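Local coordinates for protein cadherin-related family member 2 (Mus musculus, PDB 5CYX) that probably joins neighbouring microvilli on epithelial cells by forming calcium-dependent heterophilic adhesion complexes with CDHR5 through its extracellular cadherin repeats, at residues T117-V120 and G121-V124; D234-L237 and G238-V241; S249-G252 and I253-I256; S264-P267 and G268-D271. All coordinates share one frame; numbering follows the deposited sequence.

Contact 1. Residues T117-V120 and G121-V124; sequences TLPV and GSVV
Ser-122 folds its short side chain back over Leu-118 and Pro-119, closing a tight turn in the second of the three N-terminal cadherin repeats that this chain holds of a longer protein. Its CB is in contact, 3.6 Å from Leu-118 CG, on the flank of the leucine branch. One bond further out, OG stands beside the serine's own backbone N and opposite its carbonyl carbon (chi1 -56°), the rotation that lets the hydroxyl turn back and donate to Pro-119 O at 2.6 Å. The same oxygen takes the backbone hydrogen bond of the type II beta turn from Pro-119 to Ser-122, whose N lies 3.0 Å from Pro-119 O. Both donors come from one face of the carbonyl plane; the OG bond helps fix the hydroxyl's rotation, while the amide bond closes the turn. OG also lies against the proline ring, 3.4 Å from Pro-119 CD, while Leu-118 CD1 comes within 3.5 Å of OG from another side. The second leucine methyl, CD2, meets Val-124 CG2 at 4.0 Å, the two side chains crossing at a slant. With an alanine at Leu-118, the hydroxyl would probably lose the leucine part of its apolar cover and Val-124 CG2 its methyl partner, leaving a gap between Ser-122 and Val-124. Gly-121 takes the third turn position with a positive phi of 91°, where a beta carbon would collide with Val-120 O. The turn joins strand 109-115 to strand 123-126, which pairs with strand 165-168; Val-124 packs there on Leu-168, and a neighbouring subunit lays its Val-120 against Pro-119 and Ser-122.

Contact 2. Residues D234-L237 and G238-V241; sequences DATL and GTSV
A type II beta turn from Thr-236 to Thr-239 carries the chain of the third cadherin repeat from strand 228-231 in one sheet of the cadherin beta sandwich to strand 240-248 in the other. Its defining bond runs from Thr-239 N to Thr-236 O, 3.2 Å long with an N-H...O angle of 158°. A second donor doubles it: Thr-239 OG1 bonds the same Thr-236 O at 2.9 Å, approaching from the same face of the carbonyl plane as the amide. With chi1 at -55° the hydroxyl leans back to the amide side of its own residue, within range of that oxygen, and the methyl CG2 points anti to the amide N. The two threonine side chains cross at roughly a right angle. Beneath the hydroxyl, Ala-235 adds an apolar contact, its CB 4.1 Å from Thr-239 CB. Leu-237, at the first corner, turns its side chain off the turn but keeps CB 3.5 Å from Gly-238 N. Gly-238 follows with phi 93°; a beta carbon there would run into Leu-237 O. Thr-239 and Gly-238 also share backbone bonds with Val-280, which set the end of the turn against strand 277-280. In chemical terms, one carbonyl oxygen takes both the amide and the hydroxyl of Thr-239, which probably limits rotation of its side chain on a turn that lies largely at the surface.

Contact 3. Residues S249-G252 and I253-I256; sequences SDKG and INDI. With CA (calcium ion), chain E; CA (calcium ion), chain F.
Asp-250 and Ile-253 meet in the calcium-binding loop that follows strand 240-248, at the junction of the second and third cadherin repeats. Metal coordination comes first: the Asp-250 carboxylate bridges two calcium ions, OD1 holding one at 2.3 Å and OD2 the other at 2.2 Å. Glu-116, Asp-214, Glu-215 and Asp-217 contribute to the first site together with one water, and Leu-218, Asp-248 and Glu-304 to the second together with two waters. Residues of both repeats therefore share these ions, as in the rigid linkers of cadherins. Hydrogen bonding shapes the backbone behind the carboxylate. Asp-250 O accepts from Asn-254 N at 2.8 Å, a bond almost straight (172°) that closes an alpha turn, and also from Ile-253 N at 3.0 Å, which stands well above the carbonyl plane. Two amides thus grip this one oxygen, and Gly-252 N reaches back to Asp-214 OD2, tying the loop to a calcium ligand. Packing is slighter. Ile-253 has CG1 beside its backbone N (chi1 -67°), which places the ethyl branch on the side of the aspartate, the terminal methyl CD1 lying 3.9 Å from Asp-250 CB.

Contact 4. Residues S264-P267 and G268-D271; sequences STRP and GWFD
The aliphatic part of Arg-266 lies along the indole of Trp-269, the two side chains side by side and pointing the same way. The approach is over a ring face: Arg-266 CB makes a CH-pi contact 3.7 Å from the centroid of the five-membered ring of Trp-269, only 16° off its normal. Arg-266 CG lies over the six-membered ring, 4.0 Å from Trp-269 CE3, and the bend at chi2 (-62°) keeps CD over it too, 4.1 Å from Trp-269 CZ2, before the guanidinium runs past the ring. The guanidinium is tilted 38° to the indole, and its NH1 forms a salt bridge to Glu-292. This CH-pi contact is built on a type II beta turn from Arg-266 to Trp-269, with Pro-267 and Gly-268 at its corners, which links strand 257-264 to strand 270-272 in the third cadherin repeat. Trp-269 N closes it on Arg-266 O at 3.2 Å. With an alanine in place of Trp-269 the arginine chain has no ring face to lie on, and the guanidinium would probably be freer to swing away from Glu-292. Beyond the arginine, the indole also touches Leu-284 and Gln-288. Arg-266 O has a further partner in a water, which donates to it at 3.0 Å and accepts from Phe-270 N at 2.7 Å, thereby bridging the turn to the first residue of the following strand.

In the fold
Contacts 1 and 2 are equivalent turns in successive cadherin repeats, each with a hydroxyl residue bonded twice to the first carbonyl, their centres 54 Å apart. Contact 3 sits nearer to contact 1, centres 23 Å apart and nearest atoms about 9 Å, because both flank the calcium linker: Glu-116, just before contact 1, shares an ion with Asp-250, and the Leu-118 side chain is about 12 Å from a calcium. Strand 240-248 runs from contact 2 to contact 3, whose centres are 32 Å apart. At the far end of the third repeat contacts 2 and 4 touch, Val-241 CG2 lying 4.3 Å from Phe-270 CE1, and both belong to the sheet containing strand 277-280.

Contact 1. Residues T117-V120 and G121-V124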
ATOM      1  N   THR A 117      -6.955   0.181 -17.825  1.00 45.18           N
ATOM      2  CA  THR A 117      -5.447   0.268 -17.739  1.00 46.11           C
ATOM      3  C   THR A 117      -4.923   0.841 -16.422  1.00 45.67           C
ATOM      4  O   THR A 117      -3.734   0.980 -16.281  1.00 46.29           O
ATOM      5  CB  THR A 117      -4.791   1.096 -18.870  1.00 46.35           C
ATOM      6  OG1 THR A 117      -5.392   2.379 -18.916  1.00 47.35           O
ATOM      7  CG2 THR A 117      -4.942   0.424 -20.213  1.00 46.70           C
ATOM      8  N   LEU A 118      -5.797   1.209 -15.477  1.00 45.30           N
ATOM      9  CA  LEU A 118      -5.361   1.660 -14.158  1.00 45.01           C
ATOM     10  C   LEU A 118      -4.194   0.784 -13.616  1.00 44.30           C
ATOM     11  O   LEU A 118      -4.329  -0.455 -13.515  1.00 43.24           O
ATOM     12  CB  LEU A 118      -6.516   1.651 -13.173  1.00 45.05           C
ATOM     13  CG  LEU A 118      -6.270   2.329 -11.834  1.00 46.21           C
ATOM     14  CD1 LEU A 118      -6.002   3.838 -11.983  1.00 47.06           C
ATOM     15  CD2 LEU A 118      -7.453   2.058 -10.914  1.00 46.14           C
ATOM     16  N   PRO A 119      -3.061   1.416 -13.274  1.00 44.11           N
ATOM     17  CA  PRO A 119      -1.950   0.566 -12.814  1.00 43.58           C
ATOM     18  C   PRO A 119      -2.144  -0.068 -11.425  1.00 42.85           C
ATOM     19  O   PRO A 119      -2.821   0.476 -10.537  1.00 41.98           O
ATOM     20  CB  PRO A 119      -0.741   1.492 -12.792  1.00 44.72           C
ATOM     21  CG  PRO A 119      -1.150   2.745 -13.507  1.00 44.90           C
ATOM     22  CD  PRO A 119      -2.627   2.814 -13.538  1.00 44.64           C
ATOM     23  N   VAL A 120      -1.546  -1.244 -11.256  1.00 42.32           N
ATOM     24  CA  VAL A 120      -1.568  -1.895  -9.999  1.00 41.99           C
ATOM     25  C   VAL A 120      -0.816  -1.017  -8.981  1.00 41.63           C
ATOM     26  O   VAL A 120       0.248  -0.554  -9.271  1.00 42.50           O
ATOM     27  CB  VAL A 120      -0.920  -3.315 -10.113  1.00 42.84           C
ATOM     28  CG1 VAL A 120      -0.803  -3.924  -8.753  1.00 43.50           C
ATOM     29  CG2 VAL A 120      -1.799  -4.219 -10.964  1.00 42.88           C
ATOM     30  N   GLY A 121      -1.361  -0.937  -7.773  1.00 40.94           N
ATOM     31  CA  GLY A 121      -0.985  -0.092  -6.701  1.00 41.41           C
ATOM     32  C   GLY A 121      -1.731   1.249  -6.704  1.00 41.58           C
ATOM     33  O   GLY A 121      -1.543   2.067  -5.790  1.00 41.91           O
ATOM     34  N   SER A 122      -2.546   1.494  -7.719  1.00 41.19           N
ATOM     35  CA  SER A 122      -3.407   2.698  -7.708  1.00 41.26           C
ATOM     36  C   SER A 122      -4.531   2.581  -6.714  1.00 41.73           C
ATOM     37  O   SER A 122      -5.194   1.516  -6.623  1.00 41.78           O
ATOM     38  CB  SER A 122      -4.035   2.946  -9.061  1.00 40.52           C
ATOM     39  OG  SER A 122      -3.137   3.062 -10.137  1.00 40.42           O
ATOM     40  N   VAL A 123      -4.856   3.696  -6.070  1.00 43.27           N
ATOM     41  CA  VAL A 123      -6.105   3.829  -5.325  1.00 43.90           C
ATOM     42  C   VAL A 123      -7.324   3.915  -6.267  1.00 44.46           C
ATOM     43  O   VAL A 123      -7.415   4.778  -7.130  1.00 45.52           O
ATOM     44  CB  VAL A 123      -6.131   5.015  -4.334  1.00 44.91           C
ATOM     45  CG1 VAL A 123      -7.531   5.241  -3.767  1.00 45.32           C
ATOM     46  CG2 VAL A 123      -5.189   4.742  -3.170  1.00 45.71           C
ATOM     47  N   VAL A 124      -8.294   3.052  -5.999  1.00 44.20           N
ATOM     48  CA  VAL A 124      -9.530   2.966  -6.747  1.00 44.31           C
ATOM     49  C   VAL A 124     -10.602   3.860  -6.167  1.00 44.30           C
ATOM     50  O   VAL A 124     -11.331   4.444  -6.892  1.00 44.41           O
ATOM     51  CB  VAL A 124     -10.088   1.516  -6.769  1.00 44.27           C
ATOM     52  CG1 VAL A 124     -11.541   1.461  -7.318  1.00 44.33           C
ATOM     53  CG2 VAL A 124      -9.186   0.677  -7.606  1.00 44.67           C
TER

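Contact 2. Residues D234-L237 and G238-V241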
ATOM      1  N   ASP A 234     -14.808 -12.371 -67.229  1.00 83.14           N
ATOM      2  CA  ASP A 234     -15.237 -11.192 -67.985  1.00 83.50           C
ATOM      3  C   ASP A 234     -15.989 -10.173 -67.128  1.00 80.45           C
ATOM      4  O   ASP A 234     -16.582  -9.249 -67.665  1.00 81.53           O
ATOM      5  CB  ASP A 234     -16.170 -11.643 -69.113  1.00 86.34           C
ATOM      6  CG  ASP A 234     -17.502 -12.209 -68.590  1.00 88.87           C
ATOM      7  OD1 ASP A 234     -17.587 -12.591 -67.385  1.00 89.10           O
ATOM      8  OD2 ASP A 234     -18.462 -12.266 -69.393  1.00 89.98           O
ATOM      9  N   ALA A 235     -16.004 -10.368 -65.808  1.00 79.88           N
ATOM     10  CA  ALA A 235     -16.674  -9.454 -64.894  1.00 77.68           C
ATOM     11  C   ALA A 235     -16.065  -8.069 -65.033  1.00 75.13           C
ATOM     12  O   ALA A 235     -14.847  -7.934 -65.126  1.00 72.83           O
ATOM     13  CB  ALA A 235     -16.551  -9.939 -63.467  1.00 78.23           C
ATOM     14  N   THR A 236     -16.928  -7.060 -65.084  1.00 73.95           N
ATOM     15  CA  THR A 236     -16.521  -5.684 -65.340  1.00 72.30           C
ATOM     16  C   THR A 236     -15.861  -4.993 -64.125  1.00 70.10           C
ATOM     17  O   THR A 236     -15.994  -5.441 -62.991  1.00 68.16           O
ATOM     18  CB  THR A 236     -17.763  -4.845 -65.707  1.00 75.13           C
ATOM     19  OG1 THR A 236     -18.777  -5.121 -64.742  1.00 76.00           O
ATOM     20  CG2 THR A 236     -18.301  -5.192 -67.099  1.00 76.57           C
ATOM     21  N   LEU A 237     -15.203  -3.858 -64.382  1.00 68.33           N
ATOM     22  CA  LEU A 237     -14.553  -3.050 -63.355  1.00 66.96           C
ATOM     23  C   LEU A 237     -15.594  -2.662 -62.302  1.00 66.57           C
ATOM     24  O   LEU A 237     -16.624  -2.086 -62.631  1.00 66.78           O
ATOM     25  CB  LEU A 237     -13.953  -1.792 -64.011  1.00 69.25           C
ATOM     26  CG  LEU A 237     -13.252  -0.748 -63.156  1.00 70.65           C
ATOM     27  CD1 LEU A 237     -12.086  -1.350 -62.391  1.00 70.64           C
ATOM     28  CD2 LEU A 237     -12.771   0.401 -64.019  1.00 72.74           C
ATOM     29  N   GLY A 238     -15.339  -3.010 -61.043  1.00 65.81           N
ATOM     30  CA  GLY A 238     -16.253  -2.726 -59.924  1.00 66.20           C
ATOM     31  C   GLY A 238     -17.285  -3.784 -59.511  1.00 66.27           C
ATOM     32  O   GLY A 238     -18.099  -3.532 -58.640  1.00 66.87           O
ATOM     33  N   THR A 239     -17.281  -4.952 -60.132  1.00 67.31           N
ATOM     34  CA  THR A 239     -18.187  -6.049 -59.730  1.00 67.32           C
ATOM     35  C   THR A 239     -17.885  -6.535 -58.308  1.00 66.90           C
ATOM     36  O   THR A 239     -16.738  -6.857 -57.996  1.00 65.70           O
ATOM     37  CB  THR A 239     -18.079  -7.238 -60.714  1.00 67.34           C
ATOM     38  OG1 THR A 239     -18.327  -6.790 -62.041  1.00 67.56           O
ATOM     39  CG2 THR A 239     -19.095  -8.350 -60.401  1.00 69.52           C
ATOM     40  N   SER A 240     -18.909  -6.597 -57.452  1.00 68.22           N
ATOM     41  CA  SER A 240     -18.769  -7.220 -56.127  1.00 69.34           C
ATOM     42  C   SER A 240     -18.393  -8.691 -56.252  1.00 70.87           C
ATOM     43  O   SER A 240     -18.881  -9.387 -57.128  1.00 70.37           O
ATOM     44  CB  SER A 240     -20.068  -7.165 -55.333  1.00 70.28           C
ATOM     45  OG  SER A 240     -20.425  -5.840 -55.064  1.00 71.07           O
ATOM     46  N   VAL A 241     -17.534  -9.140 -55.352  1.00 71.23           N
ATOM     47  CA  VAL A 241     -17.096 -10.508 -55.303  1.00 72.75           C
ATOM     48  C   VAL A 241     -17.547 -11.132 -53.983  1.00 74.96           C
ATOM     49  O   VAL A 241     -18.184 -12.185 -53.980  1.00 78.29           O
ATOM     50  CB  VAL A 241     -15.573 -10.582 -55.473  1.00 72.21           C
ATOM     51  CG1 VAL A 241     -15.083 -12.035 -55.416  1.00 74.35           C
ATOM     52  CG2 VAL A 241     -15.193  -9.962 -56.796  1.00 71.27           C
TER

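Contact 3. Residues S249-G252 and I253-I256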
ATOM      1  N   SER A 249     -12.444  -6.019 -31.035  1.00 57.02           N
ATOM      2  CA  SER A 249     -12.554  -6.898 -29.873  1.00 56.65           C
ATOM      3  C   SER A 249     -12.853  -6.142 -28.603  1.00 55.42           C
ATOM      4  O   SER A 249     -13.295  -6.729 -27.625  1.00 54.22           O
ATOM      5  CB  SER A 249     -11.276  -7.751 -29.713  1.00 57.97           C
ATOM      6  OG  SER A 249     -11.076  -8.482 -30.878  1.00 57.75           O
ATOM      7  N   ASP A 250     -12.641  -4.810 -28.603  1.00 54.27           N
ATOM      8  CA  ASP A 250     -13.031  -3.998 -27.468  1.00 53.44           C
ATOM      9  C   ASP A 250     -14.544  -3.727 -27.592  1.00 53.80           C
ATOM     10  O   ASP A 250     -14.993  -2.757 -28.259  1.00 52.35           O
ATOM     11  CB  ASP A 250     -12.213  -2.691 -27.379  1.00 53.47           C
ATOM     12  CG  ASP A 250     -10.699  -2.927 -27.359  1.00 54.10           C
ATOM     13  OD1 ASP A 250     -10.187  -3.316 -26.337  1.00 54.98           O
ATOM     14  OD2 ASP A 250     -10.015  -2.729 -28.392  1.00 54.32           O
ATOM     15  N   LYS A 251     -15.324  -4.545 -26.900  1.00 54.61           N
ATOM     16  CA  LYS A 251     -16.790  -4.564 -27.033  1.00 55.84           C
ATOM     17  C   LYS A 251     -17.462  -3.380 -26.332  1.00 54.69           C
ATOM     18  O   LYS A 251     -18.600  -3.124 -26.580  1.00 55.07           O
ATOM     19  CB  LYS A 251     -17.421  -5.878 -26.543  1.00 57.72           C
ATOM     20  CG  LYS A 251     -16.840  -7.142 -27.160  1.00 59.54           C
ATOM     21  CD  LYS A 251     -17.093  -7.242 -28.652  1.00 60.62           C
ATOM     22  CE  LYS A 251     -16.477  -8.516 -29.202  1.00 62.54           C
ATOM     23  NZ  LYS A 251     -16.353  -8.472 -30.682  1.00 62.68           N
ATOM     24  N   GLY A 252     -16.758  -2.699 -25.451  1.00 53.94           N
ATOM     25  CA  GLY A 252     -17.214  -1.453 -24.884  1.00 53.61           C
ATOM     26  C   GLY A 252     -16.993  -0.245 -25.779  1.00 52.82           C
ATOM     27  O   GLY A 252     -17.403   0.843 -25.440  1.00 52.73           O
ATOM     28  N   ILE A 253     -16.320  -0.460 -26.899  1.00 53.41           N
ATOM     29  CA  ILE A 253     -15.932   0.550 -27.832  1.00 53.47           C
ATOM     30  C   ILE A 253     -16.572   0.309 -29.180  1.00 54.23           C
ATOM     31  O   ILE A 253     -17.219   1.205 -29.685  1.00 53.07           O
ATOM     32  CB  ILE A 253     -14.372   0.708 -27.914  1.00 52.93           C
ATOM     33  CG1 ILE A 253     -13.841   1.268 -26.586  1.00 53.45           C
ATOM     34  CG2 ILE A 253     -13.952   1.713 -28.998  1.00 52.68           C
ATOM     35  CD1 ILE A 253     -12.334   1.078 -26.336  1.00 53.72           C
ATOM     36  N   ASN A 254     -16.415  -0.873 -29.761  1.00 56.20           N
ATOM     37  CA  ASN A 254     -16.866  -1.173 -31.146  1.00 58.73           C
ATOM     38  C   ASN A 254     -16.564  -0.028 -32.128  1.00 59.91           C
ATOM     39  O   ASN A 254     -17.471   0.569 -32.713  1.00 59.11           O
ATOM     40  CB  ASN A 254     -18.362  -1.543 -31.257  1.00 60.77           C
ATOM     41  CG  ASN A 254     -18.897  -2.232 -30.039  1.00 63.36           C
ATOM     42  OD1 ASN A 254     -18.581  -3.407 -29.778  1.00 66.18           O
ATOM     43  ND2 ASN A 254     -19.767  -1.529 -29.301  1.00 64.81           N
ATOM     44  N   ASP A 255     -15.270   0.244 -32.259  1.00 61.10           N
ATOM     45  CA  ASP A 255     -14.685   1.227 -33.163  1.00 60.22           C
ATOM     46  C   ASP A 255     -14.973   0.737 -34.575  1.00 58.82           C
ATOM     47  O   ASP A 255     -14.962  -0.460 -34.817  1.00 57.63           O
ATOM     48  CB  ASP A 255     -13.149   1.263 -32.939  1.00 61.95           C
ATOM     49  CG  ASP A 255     -12.466   2.507 -33.534  1.00 63.81           C
ATOM     50  OD1 ASP A 255     -13.122   3.356 -34.157  1.00 62.97           O
ATOM     51  OD2 ASP A 255     -11.234   2.621 -33.385  1.00 66.00           O
ATOM     52  N   ILE A 256     -15.190   1.657 -35.503  1.00 55.96           N
ATOM     53  CA  ILE A 256     -15.358   1.317 -36.902  1.00 56.35           C
ATOM     54  C   ILE A 256     -14.066   0.694 -37.486  1.00 56.11           C
ATOM     55  O   ILE A 256     -12.954   1.064 -37.091  1.00 55.86           O
ATOM     56  CB  ILE A 256     -15.716   2.577 -37.737  1.00 57.19           C
ATOM     57  CG1 ILE A 256     -17.069   3.165 -37.269  1.00 57.99           C
ATOM     58  CG2 ILE A 256     -15.825   2.219 -39.215  1.00 56.92           C
ATOM     59  CD1 ILE A 256     -17.449   4.469 -37.955  1.00 59.32           C
TER
HETATM   60 CA    CA E1004      -9.954  -2.893 -24.051  1.00 49.17          CA
HETATM   61 CA    CA F1005      -9.688  -2.229 -30.501  1.00 55.54          CA
HETATM   62  O   HOH W   1     -10.305  -4.914 -22.852  1.00 39.08           O
HETATM   63  O   HOH W   2      -7.457  -1.070 -30.106  1.00 42.90           O
HETATM   64  O   HOH W   3     -11.006  -0.198 -29.893  1.00 41.62           O

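Contact 4. Residues S264-P267 and G268-D271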
ATOM      1  N   SER A 264      -1.233  -9.605 -52.732  1.00 87.64           N
ATOM      2  CA  SER A 264      -1.851 -10.680 -53.506  1.00 87.66           C
ATOM      3  C   SER A 264      -0.944 -11.384 -54.534  1.00 90.93           C
ATOM      4  O   SER A 264       0.148 -10.926 -54.870  1.00 93.40           O
ATOM      5  CB  SER A 264      -3.075 -10.148 -54.258  1.00 84.34           C
ATOM      6  OG  SER A 264      -2.719  -9.550 -55.476  1.00 80.57           O
ATOM      7  N   THR A 265      -1.449 -12.502 -55.030  1.00 92.48           N
ATOM      8  CA  THR A 265      -1.019 -13.056 -56.309  1.00 95.89           C
ATOM      9  C   THR A 265      -1.927 -12.326 -57.318  1.00 97.87           C
ATOM     10  O   THR A 265      -3.139 -12.306 -57.141  1.00 99.71           O
ATOM     11  CB  THR A 265      -1.219 -14.583 -56.346  1.00 95.30           C
ATOM     12  OG1 THR A 265      -2.617 -14.897 -56.362  1.00 91.84           O
ATOM     13  CG2 THR A 265      -0.579 -15.242 -55.111  1.00 96.96           C
ATOM     14  N   ARG A 266      -1.334 -11.689 -58.333  1.00 99.88           N
ATOM     15  CA  ARG A 266      -2.025 -10.732 -59.254  1.00 93.34           C
ATOM     16  C   ARG A 266      -2.372  -9.377 -58.625  1.00 88.81           C
ATOM     17  O   ARG A 266      -3.556  -9.014 -58.507  1.00 85.19           O
ATOM     18  CB  ARG A 266      -3.269 -11.345 -59.940  1.00 94.38           C
ATOM     19  CG  ARG A 266      -3.082 -12.747 -60.500  1.00 96.60           C
ATOM     20  CD  ARG A 266      -2.032 -12.797 -61.593  1.00 97.60           C
ATOM     21  NE  ARG A 266      -1.468 -14.137 -61.728  1.00100.82           N
ATOM     22  CZ  ARG A 266      -0.805 -14.580 -62.794  1.00104.06           C
ATOM     23  NH1 ARG A 266      -0.345 -15.828 -62.799  1.00108.26           N
ATOM     24  NH2 ARG A 266      -0.607 -13.801 -63.864  1.00104.37           N
ATOM     25  N   PRO A 267      -1.333  -8.600 -58.246  1.00 85.38           N
ATOM     26  CA  PRO A 267      -1.557  -7.222 -57.827  1.00 80.15           C
ATOM     27  C   PRO A 267      -2.423  -6.465 -58.835  1.00 77.68           C
ATOM     28  O   PRO A 267      -2.274  -6.656 -60.044  1.00 77.53           O
ATOM     29  CB  PRO A 267      -0.147  -6.634 -57.784  1.00 82.14           C
ATOM     30  CG  PRO A 267       0.749  -7.801 -57.504  1.00 85.59           C
ATOM     31  CD  PRO A 267       0.082  -9.006 -58.100  1.00 85.67           C
ATOM     32  N   GLY A 268      -3.350  -5.651 -58.329  1.00 73.74           N
ATOM     33  CA  GLY A 268      -4.246  -4.874 -59.154  1.00 71.82           C
ATOM     34  C   GLY A 268      -5.567  -5.531 -59.512  1.00 72.01           C
ATOM     35  O   GLY A 268      -6.524  -4.825 -59.819  1.00 66.98           O
ATOM     36  N   TRP A 269      -5.661  -6.868 -59.521  1.00 71.95           N
ATOM     37  CA  TRP A 269      -6.895  -7.479 -60.032  1.00 72.42           C
ATOM     38  C   TRP A 269      -8.089  -7.208 -59.128  1.00 71.72           C
ATOM     39  O   TRP A 269      -9.198  -7.005 -59.630  1.00 68.54           O
ATOM     40  CB  TRP A 269      -6.738  -8.966 -60.264  1.00 76.55           C
ATOM     41  CG  TRP A 269      -5.987  -9.312 -61.501  1.00 78.26           C
ATOM     42  CD1 TRP A 269      -5.127  -8.511 -62.210  1.00 78.30           C
ATOM     43  CD2 TRP A 269      -6.000 -10.576 -62.155  1.00 79.22           C
ATOM     44  NE1 TRP A 269      -4.631  -9.203 -63.285  1.00 80.13           N
ATOM     45  CE2 TRP A 269      -5.142 -10.475 -63.270  1.00 80.59           C
ATOM     46  CE3 TRP A 269      -6.671 -11.785 -61.918  1.00 81.33           C
ATOM     47  CZ2 TRP A 269      -4.928 -11.547 -64.157  1.00 83.17           C
ATOM     48  CZ3 TRP A 269      -6.453 -12.866 -62.801  1.00 83.44           C
ATOM     49  CH2 TRP A 269      -5.588 -12.730 -63.906  1.00 83.56           C
ATOM     50  N   PHE A 270      -7.850  -7.193 -57.813  1.00 71.36           N
ATOM     51  CA  PHE A 270      -8.890  -6.886 -56.819  1.00 71.65           C
ATOM     52  C   PHE A 270      -8.515  -5.771 -55.844  1.00 70.20           C
ATOM     53  O   PHE A 270      -7.357  -5.614 -55.502  1.00 73.87           O
ATOM     54  CB  PHE A 270      -9.212  -8.139 -56.018  1.00 71.43           C
ATOM     55  CG  PHE A 270      -9.581  -9.296 -56.866  1.00 73.17           C
ATOM     56  CD1 PHE A 270     -10.866  -9.401 -57.397  1.00 73.53           C
ATOM     57  CD2 PHE A 270      -8.632 -10.289 -57.168  1.00 73.90           C
ATOM     58  CE1 PHE A 270     -11.203 -10.481 -58.211  1.00 73.94           C
ATOM     59  CE2 PHE A 270      -8.964 -11.348 -57.983  1.00 73.88           C
ATOM     60  CZ  PHE A 270     -10.247 -11.450 -58.497  1.00 74.95           C
ATOM     61  N   ASP A 271      -9.510  -5.020 -55.389  1.00 66.81           N
ATOM     62  CA  ASP A 271      -9.349  -4.068 -54.265  1.00 65.64           C
ATOM     63  C   ASP A 271     -10.555  -4.239 -53.312  1.00 64.94           C
ATOM     64  O   ASP A 271     -11.394  -5.130 -53.517  1.00 65.10           O
ATOM     65  CB  ASP A 271      -9.162  -2.614 -54.776  1.00 63.40           C
ATOM     66  CG  ASP A 271      -8.325  -1.720 -53.823  1.00 62.84           C
ATOM     67  OD1 ASP A 271      -8.010  -2.125 -52.699  1.00 61.76           O
ATOM     68  OD2 ASP A 271      -7.997  -0.546 -54.174  1.00 65.87           O
TER
HETATM   69  O   HOH W   4      -5.693  -8.259 -56.504  1.00 60.25           O